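SPbeta prophage-derived uncharacterized protein YopX (Bacillus subtilis, PDB 2I2L) is of unknown function, a prophage-encoded member of the YopX family that forms a homodimer built almost entirely of beta strands and loops. Local coordinates at residues A4-D9 with M13-D18; W31-L36 with V42-S47. One frame throughout, in Å; residues are numbered along the deposited sequence.

Interaction 1 of 2, residues A4-D9 with M13-D18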
ATOM      1  N   ALA B   4      -6.531  -1.588  -5.970  1.00 37.98           N
ATOM      2  CA  ALA B   4      -7.448  -0.517  -5.564  1.00 35.81           C
ATOM      3  C   ALA B   4      -6.758   0.816  -5.279  1.00 34.09           C
ATOM      4  O   ALA B   4      -5.750   0.883  -4.566  1.00 33.50           O
ATOM      5  CB  ALA B   4      -8.259  -0.944  -4.338  1.00 33.28           C
ATOM      6  N   TYR B   5      -7.314   1.873  -5.858  1.00 32.31           N
ATOM      7  CA  TYR B   5      -6.809   3.222  -5.654  1.00 30.28           C
ATOM      8  C   TYR B   5      -7.933   4.183  -6.025  1.00 29.98           C
ATOM      9  O   TYR B   5      -8.948   3.776  -6.607  1.00 28.68           O
ATOM     10  CB  TYR B   5      -5.572   3.503  -6.529  1.00 26.20           C
ATOM     11  CG  TYR B   5      -5.886   3.708  -7.988  1.00 21.82           C
ATOM     12  CD1 TYR B   5      -5.913   2.635  -8.864  1.00 20.52           C
ATOM     13  CD2 TYR B   5      -6.262   4.967  -8.470  1.00 20.45           C
ATOM     14  CE1 TYR B   5      -6.318   2.796 -10.187  1.00 21.20           C
ATOM     15  CE2 TYR B   5      -6.673   5.143  -9.780  1.00 18.63           C
ATOM     16  CZ  TYR B   5      -6.704   4.048 -10.638  1.00 21.29           C
ATOM     17  OH  TYR B   5      -7.169   4.177 -11.934  1.00 20.93           O
ATOM     18  N   ARG B   6      -7.745   5.446  -5.659  1.00 30.09           N
ATOM     19  CA  ARG B   6      -8.687   6.520  -5.964  1.00 30.84           C
ATOM     20  C   ARG B   6      -7.854   7.794  -6.111  1.00 30.69           C
ATOM     21  O   ARG B   6      -6.855   7.974  -5.415  1.00 30.69           O
ATOM     22  CB  ARG B   6      -9.727   6.695  -4.836  1.00 30.25           C
ATOM     23  CG  ARG B   6      -9.129   6.672  -3.439  1.00 32.12           C
ATOM     24  CD  ARG B   6      -9.659   7.772  -2.526  1.00 33.62           C
ATOM     25  NE  ARG B   6     -10.752   7.341  -1.655  1.00 33.68           N
ATOM     26  CZ  ARG B   6     -10.789   7.564  -0.340  1.00 34.46           C
ATOM     27  NH1 ARG B   6      -9.797   8.213   0.270  1.00 30.01           N
ATOM     28  NH2 ARG B   6     -11.822   7.133   0.375  1.00 36.10           N
ATOM     29  N   VAL B   7      -8.233   8.657  -7.042  1.00 31.15           N
ATOM     30  CA  VAL B   7      -7.511   9.907  -7.211  1.00 31.54           C
ATOM     31  C   VAL B   7      -8.453  11.083  -7.116  1.00 32.12           C
ATOM     32  O   VAL B   7      -9.555  11.073  -7.671  1.00 30.97           O
ATOM     33  CB  VAL B   7      -6.779  10.003  -8.565  1.00 30.08           C
ATOM     34  CG1 VAL B   7      -5.631   9.028  -8.614  1.00 30.39           C
ATOM     35  CG2 VAL B   7      -7.738   9.737  -9.679  1.00 30.82           C
ATOM     36  N   TRP B   8      -8.009  12.085  -6.373  1.00 34.27           N
ATOM     37  CA  TRP B   8      -8.749  13.322  -6.204  1.00 36.57           C
ATOM     38  C   TRP B   8      -8.086  14.218  -7.246  1.00 38.15           C
ATOM     39  O   TRP B   8      -6.874  14.440  -7.185  1.00 37.93           O
ATOM     40  CB  TRP B   8      -8.509  13.868  -4.802  1.00 37.92           C
ATOM     41  CG  TRP B   8      -9.171  15.174  -4.525  1.00 40.83           C
ATOM     42  CD1 TRP B   8      -8.559  16.340  -4.158  1.00 41.17           C
ATOM     43  CD2 TRP B   8     -10.577  15.435  -4.492  1.00 42.10           C
ATOM     44  NE1 TRP B   8      -9.497  17.308  -3.886  1.00 40.96           N
ATOM     45  CE2 TRP B   8     -10.749  16.779  -4.080  1.00 40.86           C
ATOM     46  CE3 TRP B   8     -11.719  14.662  -4.762  1.00 42.17           C
ATOM     47  CZ2 TRP B   8     -12.003  17.369  -3.933  1.00 39.45           C
ATOM     48  CZ3 TRP B   8     -12.975  15.254  -4.614  1.00 41.36           C
ATOM     49  CH2 TRP B   8     -13.102  16.593  -4.201  1.00 39.63           C
ATOM     50  N   ASP B   9      -8.860  14.701  -8.215  1.00 39.50           N
ATOM     51  CA  ASP B   9      -8.311  15.544  -9.268  1.00 41.15           C
ATOM     52  C   ASP B   9      -8.487  17.023  -8.965  1.00 43.10           C
ATOM     53  O   ASP B   9      -8.266  17.861  -9.839  1.00 43.91           O
ATOM     54  CB  ASP B   9      -8.991  15.245 -10.594  1.00 41.63           C
ATOM     55  CG  ASP B   9     -10.428  15.697 -10.616  1.00 43.53           C
ATOM     56  OD1 ASP B   9     -11.060  15.631 -11.691  1.00 46.38           O
ATOM     57  OD2 ASP B   9     -10.930  16.122  -9.553  1.00 42.35           O
HETATM   58  N   MSE B  13     -13.713  12.977  -6.967  1.00 47.59           N
HETATM   59  CA  MSE B  13     -12.983  11.761  -6.614  1.00 44.47           C
HETATM   60  C   MSE B  13     -13.169  10.696  -7.697  1.00 41.53           C
HETATM   61  O   MSE B  13     -14.277  10.502  -8.200  1.00 40.44           O
HETATM   62  CB  MSE B  13     -13.490  11.224  -5.273  1.00 43.99           C
HETATM   63  CG  MSE B  13     -12.658  10.084  -4.713  1.00 46.31           C
HETATM   64 SE   MSE B  13     -10.931  10.657  -4.069  1.00 47.32          SE
HETATM   65  CE  MSE B  13     -11.403  11.009  -2.221  1.00 44.77           C
ATOM     66  N   HIS B  14     -12.080  10.018  -8.054  1.00 38.47           N
ATOM     67  CA  HIS B  14     -12.118   8.968  -9.072  1.00 36.46           C
ATOM     68  C   HIS B  14     -11.694   7.623  -8.485  1.00 36.51           C
ATOM     69  O   HIS B  14     -10.631   7.514  -7.869  1.00 36.56           O
ATOM     70  CB  HIS B  14     -11.177   9.303 -10.229  1.00 35.64           C
ATOM     71  CG  HIS B  14     -11.525  10.570 -10.953  1.00 36.55           C
ATOM     72  ND1 HIS B  14     -12.412  10.606 -12.001  1.00 35.79           N
ATOM     73  CD2 HIS B  14     -11.115  11.847 -10.751  1.00 35.37           C
ATOM     74  CE1 HIS B  14     -12.542  11.857 -12.421  1.00 35.00           C
ATOM     75  NE2 HIS B  14     -11.768  12.623 -11.680  1.00 35.27           N
ATOM     76  N   TYR B  15     -12.524   6.600  -8.669  1.00 35.87           N
ATOM     77  CA  TYR B  15     -12.197   5.266  -8.181  1.00 34.69           C
ATOM     78  C   TYR B  15     -11.758   4.374  -9.341  1.00 35.44           C
ATOM     79  O   TYR B  15     -12.274   4.487 -10.457  1.00 34.48           O
ATOM     80  CB  TYR B  15     -13.380   4.668  -7.437  1.00 33.24           C
ATOM     81  CG  TYR B  15     -13.450   5.138  -6.004  1.00 34.60           C
ATOM     82  CD1 TYR B  15     -12.487   4.741  -5.075  1.00 33.97           C
ATOM     83  CD2 TYR B  15     -14.457   6.010  -5.579  1.00 34.16           C
ATOM     84  CE1 TYR B  15     -12.520   5.197  -3.757  1.00 34.37           C
ATOM     85  CE2 TYR B  15     -14.500   6.476  -4.261  1.00 33.72           C
ATOM     86  CZ  TYR B  15     -13.528   6.065  -3.358  1.00 35.20           C
ATOM     87  OH  TYR B  15     -13.545   6.531  -2.063  1.00 34.96           O
ATOM     88  N   TRP B  16     -10.779   3.512  -9.062  1.00 36.42           N
ATOM     89  CA  TRP B  16     -10.188   2.600 -10.044  1.00 36.03           C
ATOM     90  C   TRP B  16     -11.183   1.825 -10.904  1.00 35.24           C
ATOM     91  O   TRP B  16     -10.946   1.596 -12.094  1.00 33.28           O
ATOM     92  CB  TRP B  16      -9.261   1.607  -9.338  1.00 37.16           C
ATOM     93  CG  TRP B  16      -9.983   0.716  -8.379  1.00 39.35           C
ATOM     94  CD1 TRP B  16     -10.299   0.991  -7.081  1.00 38.66           C
ATOM     95  CD2 TRP B  16     -10.554  -0.564  -8.669  1.00 39.83           C
ATOM     96  NE1 TRP B  16     -11.037  -0.036  -6.547  1.00 39.10           N
ATOM     97  CE2 TRP B  16     -11.211  -1.007  -7.503  1.00 40.25           C
ATOM     98  CE3 TRP B  16     -10.581  -1.382  -9.810  1.00 40.88           C
ATOM     99  CZ2 TRP B  16     -11.890  -2.236  -7.437  1.00 41.71           C
ATOM    100  CZ3 TRP B  16     -11.260  -2.608  -9.747  1.00 41.65           C
ATOM    101  CH2 TRP B  16     -11.903  -3.018  -8.567  1.00 39.81           C
ATOM    102  N   ASP B  17     -12.296   1.424 -10.304  1.00 35.17           N
ATOM    103  CA  ASP B  17     -13.297   0.669 -11.033  1.00 36.46           C
ATOM    104  C   ASP B  17     -14.158   1.488 -12.010  1.00 36.68           C
ATOM    105  O   ASP B  17     -14.814   0.904 -12.873  1.00 38.06           O
ATOM    106  CB  ASP B  17     -14.168  -0.094 -10.037  1.00 36.50           C
ATOM    107  CG  ASP B  17     -14.619   0.769  -8.893  1.00 39.07           C
ATOM    108  OD1 ASP B  17     -15.616   1.507  -9.051  1.00 41.38           O
ATOM    109  OD2 ASP B  17     -13.963   0.723  -7.835  1.00 40.94           O
ATOM    110  N   ASP B  18     -14.154   2.819 -11.897  1.00 36.03           N
ATOM    111  CA  ASP B  18     -14.935   3.662 -12.815  1.00 37.65           C
ATOM    112  C   ASP B  18     -14.594   3.328 -14.278  1.00 38.24           C
ATOM    113  O   ASP B  18     -13.419   3.202 -14.636  1.00 38.89           O
ATOM    114  CB  ASP B  18     -14.640   5.158 -12.616  1.00 40.01           C
ATOM    115  CG  ASP B  18     -14.880   5.643 -11.196  1.00 42.02           C
ATOM    116  OD1 ASP B  18     -15.908   5.277 -10.584  1.00 43.22           O
ATOM    117  OD2 ASP B  18     -14.035   6.419 -10.700  1.00 43.05           O
TER

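Interaction 2 of 2, residues W31-L36 with V42-S47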
ATOM      1  N   TRP B  31       2.701   9.932 -11.680  1.00 27.40           N
ATOM      2  CA  TRP B  31       1.550   9.140 -12.056  1.00 25.30           C
ATOM      3  C   TRP B  31       0.610  10.010 -12.864  1.00 26.04           C
ATOM      4  O   TRP B  31       0.704  11.237 -12.830  1.00 26.51           O
ATOM      5  CB  TRP B  31       0.836   8.583 -10.824  1.00 21.85           C
ATOM      6  CG  TRP B  31       0.344   9.614  -9.862  1.00 19.71           C
ATOM      7  CD1 TRP B  31       0.897   9.936  -8.665  1.00 17.68           C
ATOM      8  CD2 TRP B  31      -0.847  10.397  -9.979  1.00 19.38           C
ATOM      9  NE1 TRP B  31       0.123  10.860  -8.021  1.00 15.68           N
ATOM     10  CE2 TRP B  31      -0.954  11.162  -8.800  1.00 16.90           C
ATOM     11  CE3 TRP B  31      -1.838  10.525 -10.967  1.00 20.11           C
ATOM     12  CZ2 TRP B  31      -2.012  12.043  -8.570  1.00 21.63           C
ATOM     13  CZ3 TRP B  31      -2.901  11.405 -10.743  1.00 22.11           C
ATOM     14  CH2 TRP B  31      -2.980  12.155  -9.549  1.00 23.40           C
ATOM     15  N   THR B  32      -0.295   9.377 -13.597  1.00 26.87           N
ATOM     16  CA  THR B  32      -1.244  10.108 -14.423  1.00 26.44           C
ATOM     17  C   THR B  32      -2.540   9.343 -14.576  1.00 25.72           C
ATOM     18  O   THR B  32      -2.539   8.197 -15.016  1.00 25.19           O
ATOM     19  CB  THR B  32      -0.695  10.323 -15.823  1.00 27.01           C
ATOM     20  OG1 THR B  32       0.529  11.063 -15.752  1.00 28.00           O
ATOM     21  CG2 THR B  32      -1.716  11.062 -16.671  1.00 27.81           C
ATOM     22  N   LEU B  33      -3.650   9.970 -14.230  1.00 25.91           N
ATOM     23  CA  LEU B  33      -4.919   9.295 -14.380  1.00 27.22           C
ATOM     24  C   LEU B  33      -5.411   9.503 -15.806  1.00 30.08           C
ATOM     25  O   LEU B  33      -5.687  10.627 -16.206  1.00 31.40           O
ATOM     26  CB  LEU B  33      -5.948   9.849 -13.407  1.00 24.59           C
ATOM     27  CG  LEU B  33      -7.276   9.108 -13.533  1.00 26.64           C
ATOM     28  CD1 LEU B  33      -7.155   7.727 -12.897  1.00 24.02           C
ATOM     29  CD2 LEU B  33      -8.382   9.908 -12.864  1.00 28.27           C
ATOM     30  N   LYS B  34      -5.496   8.424 -16.579  1.00 32.85           N
ATOM     31  CA  LYS B  34      -5.985   8.509 -17.951  1.00 36.23           C
ATOM     32  C   LYS B  34      -7.417   7.976 -17.982  1.00 38.35           C
ATOM     33  O   LYS B  34      -7.869   7.341 -17.026  1.00 38.73           O
ATOM     34  CB  LYS B  34      -5.123   7.670 -18.902  1.00 37.35           C
ATOM     35  CG  LYS B  34      -3.648   8.049 -18.963  1.00 40.22           C
ATOM     36  CD  LYS B  34      -3.450   9.486 -19.416  1.00 40.90           C
ATOM     37  CE  LYS B  34      -2.009   9.742 -19.847  1.00 40.23           C
ATOM     38  NZ  LYS B  34      -1.698   9.103 -21.157  1.00 38.51           N
ATOM     39  N   ARG B  35      -8.121   8.243 -19.080  1.00 40.69           N
ATOM     40  CA  ARG B  35      -9.493   7.788 -19.271  1.00 41.97           C
ATOM     41  C   ARG B  35      -9.735   7.568 -20.763  1.00 43.45           C
ATOM     42  O   ARG B  35      -9.496   8.454 -21.584  1.00 42.28           O
ATOM     43  CB  ARG B  35     -10.478   8.823 -18.729  1.00 42.64           C
ATOM     44  CG  ARG B  35     -11.920   8.579 -19.158  1.00 45.19           C
ATOM     45  CD  ARG B  35     -12.813   9.806 -18.915  1.00 46.03           C
ATOM     46  NE  ARG B  35     -13.201   9.971 -17.515  1.00 47.16           N
ATOM     47  CZ  ARG B  35     -13.997   9.131 -16.849  1.00 48.58           C
ATOM     48  NH1 ARG B  35     -14.499   8.057 -17.451  1.00 48.19           N
ATOM     49  NH2 ARG B  35     -14.288   9.361 -15.573  1.00 48.16           N
ATOM     50  N   LEU B  36     -10.201   6.374 -21.107  1.00 46.12           N
ATOM     51  CA  LEU B  36     -10.475   6.021 -22.493  1.00 48.51           C
ATOM     52  C   LEU B  36     -11.897   6.436 -22.875  1.00 51.14           C
ATOM     53  O   LEU B  36     -12.877   5.950 -22.302  1.00 52.26           O
ATOM     54  CB  LEU B  36     -10.278   4.513 -22.681  1.00 47.64           C
ATOM     55  CG  LEU B  36     -10.126   4.002 -24.110  1.00 47.79           C
ATOM     56  CD1 LEU B  36     -11.424   4.210 -24.843  1.00 49.08           C
ATOM     57  CD2 LEU B  36      -8.990   4.725 -24.812  1.00 46.32           C
ATOM     58  N   VAL B  42      -7.475   9.678 -22.893  1.00 42.54           N
ATOM     59  CA  VAL B  42      -7.517  11.098 -22.546  1.00 40.60           C
ATOM     60  C   VAL B  42      -7.206  11.364 -21.082  1.00 40.26           C
ATOM     61  O   VAL B  42      -7.898  10.873 -20.192  1.00 39.28           O
ATOM     62  CB  VAL B  42      -8.906  11.703 -22.853  1.00 42.57           C
ATOM     63  CG1 VAL B  42      -8.963  13.140 -22.371  1.00 41.78           C
ATOM     64  CG2 VAL B  42      -9.197  11.624 -24.351  1.00 42.78           C
ATOM     65  N   PRO B  43      -6.167  12.172 -20.811  1.00 40.57           N
ATOM     66  CA  PRO B  43      -5.777  12.495 -19.429  1.00 37.50           C
ATOM     67  C   PRO B  43      -6.847  13.198 -18.570  1.00 35.79           C
ATOM     68  O   PRO B  43      -7.641  14.006 -19.061  1.00 35.09           O
ATOM     69  CB  PRO B  43      -4.504  13.333 -19.614  1.00 38.02           C
ATOM     70  CG  PRO B  43      -4.709  13.962 -20.955  1.00 38.50           C
ATOM     71  CD  PRO B  43      -5.271  12.831 -21.777  1.00 38.20           C
ATOM     72  N   VAL B  44      -6.846  12.859 -17.285  1.00 33.90           N
ATOM     73  CA  VAL B  44      -7.781  13.400 -16.304  1.00 32.25           C
ATOM     74  C   VAL B  44      -7.006  14.261 -15.301  1.00 33.26           C
ATOM     75  O   VAL B  44      -7.415  15.387 -14.980  1.00 32.06           O
ATOM     76  CB  VAL B  44      -8.496  12.259 -15.531  1.00 31.84           C
ATOM     77  CG1 VAL B  44      -9.589  12.833 -14.643  1.00 30.73           C
ATOM     78  CG2 VAL B  44      -9.073  11.242 -16.507  1.00 30.72           C
ATOM     79  N   VAL B  45      -5.899  13.716 -14.798  1.00 33.24           N
ATOM     80  CA  VAL B  45      -5.045  14.428 -13.856  1.00 34.90           C
ATOM     81  C   VAL B  45      -3.657  13.836 -13.774  1.00 36.31           C
ATOM     82  O   VAL B  45      -3.432  12.692 -14.157  1.00 36.29           O
ATOM     83  CB  VAL B  45      -5.607  14.450 -12.428  1.00 34.85           C
ATOM     84  CG1 VAL B  45      -6.124  15.834 -12.111  1.00 33.36           C
ATOM     85  CG2 VAL B  45      -6.692  13.407 -12.270  1.00 35.89           C
ATOM     86  N   ASP B  46      -2.734  14.644 -13.256  1.00 38.77           N
ATOM     87  CA  ASP B  46      -1.334  14.280 -13.096  1.00 39.02           C
ATOM     88  C   ASP B  46      -0.935  14.403 -11.658  1.00 40.02           C
ATOM     89  O   ASP B  46      -1.713  14.815 -10.816  1.00 41.80           O
ATOM     90  CB  ASP B  46      -0.453  15.229 -13.890  1.00 39.38           C
ATOM     91  CG  ASP B  46      -0.585  15.029 -15.365  1.00 40.84           C
ATOM     92  OD1 ASP B  46       0.137  14.172 -15.901  1.00 43.04           O
ATOM     93  OD2 ASP B  46      -1.419  15.711 -15.992  1.00 43.53           O
ATOM     94  N   SER B  47       0.303  14.038 -11.386  1.00 42.16           N
ATOM     95  CA  SER B  47       0.852  14.149 -10.052  1.00 44.17           C
ATOM     96  C   SER B  47       1.366  15.593  -9.984  1.00 45.32           C
ATOM     97  O   SER B  47       1.668  16.112  -8.912  1.00 45.62           O
ATOM     98  CB  SER B  47       2.007  13.152  -9.879  1.00 45.07           C
ATOM     99  OG  SER B  47       3.011  13.323 -10.878  1.00 44.94           O
TER

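Interaction 1 of 2, residues A4-D9 with M13-D18
The side chains of Val7 and His14 cross at a slant, Val7 CG2 touching His14 CB at 3.5 Å. Two residues away on the same face, the ring of Tyr5 receives the CB of Trp16 over one side. Trp16 in turn lays its five-membered ring against Ala4: the CA of Ala4 stands 3.8 Å from the ring centroid and 22° off the normal, a CH-pi contact. The selenium of selenomethionine Met13 lies 3.5 Å from the CD of Arg6 and reaches the Trp8 ring only obliquely, while Met13 CE lies over one face of the Arg6 guanidinium, toward its rim. These pairs belong to an antiparallel beta hairpin, strands 5-8 and 13-15 running at 159°; His14 N donates to Val7 O at 2.8 Å, and Trp16 N bonds to Tyr5 O where the second strand enters a type I turn. Strand 53-60 pairs with the other edge of strand 5-8. Farther out, a CG anti to the carbonyl carbon (chi1 -83°) sets the Tyr15 ring alongside Arg6, which grips it side-on, NE at 2.9 Å and NH2 at 3.0 Å from the single OH, near the guanidinium plane. Asp9 OD1 accepts a hydrogen bond from His14 NE2 (3.1 Å), lying in the imidazole plane, while NE2 meets that oxygen from above the carboxylate plane; Asp9 OD2 accepts the backbone N-H groups of Glu11 and Gln12.

Interaction 2 of 2, residues W31-L36 with V42-S47
Trp31 lays its indole over the backbone at the end of the strand, Asp46 and Ser47, while Leu33 stands opposite Val44 and Val45. From its CB, 3.8 Å from Val45 CG2, Leu33 runs to a CG placed anti to the backbone N (chi1 -178°), which brings it beside the CB of Val44; the CD2 branch then touches both CB and CG1 of Val44, and CD1 packs on Tyr5 OH of strand 5-8. Two valines thus face one leucine, the mark of a classic beta bulge in this antiparallel hairpin of strands 31-36 and 41-46. The backbone agrees: Leu33 O takes Val44 N at 2.7 Å, with a C=O...N angle of 167°, and also a weak bond from Val45 N, while Leu33 N donates to Val45 O. Beyond the bulge the register has moved by one residue, so that Lys34 stands across from Pro43, its CD 3.8 Å from Pro43 CA, and Arg35 pairs with Val42. On the Trp31 side, Ser47 CB sits 3.6 Å from the centroid of the five-membered ring, 13° off its normal, a CH-pi contact, and Asp46 O approaches the same indole over a face, 3.2 Å from CH2. Thr32 and Asp46 run side by side, OG1 3.1 Å from OD1. The bonds between Trp31 and Ser47 are weak, so indole packing over the backbone probably contributes much at this end.

Interactions 1 and 2 come in series along the chain, two antiparallel hairpins whose centres lie 11 Å apart. They belong to different sheets: 4-9 with 13-18 forms one side of the four-stranded sheet, whereas 31-36 with 42-47 supplies two strands of a three-stranded sheet. The sheets touch directly, Val7 CG2 approaching Leu33 CD2 at 3.3 Å, so the Leu33-bearing face of the second hairpin packs on the Val7-bearing face of the first. Tyr5 packs on Ile25 and Trp16 on Gly29, both of the second subunit, whereas no other chain of the assembly touches 31-36 with 42-47; the first hairpin therefore faces both the second hairpin and the dimer partner.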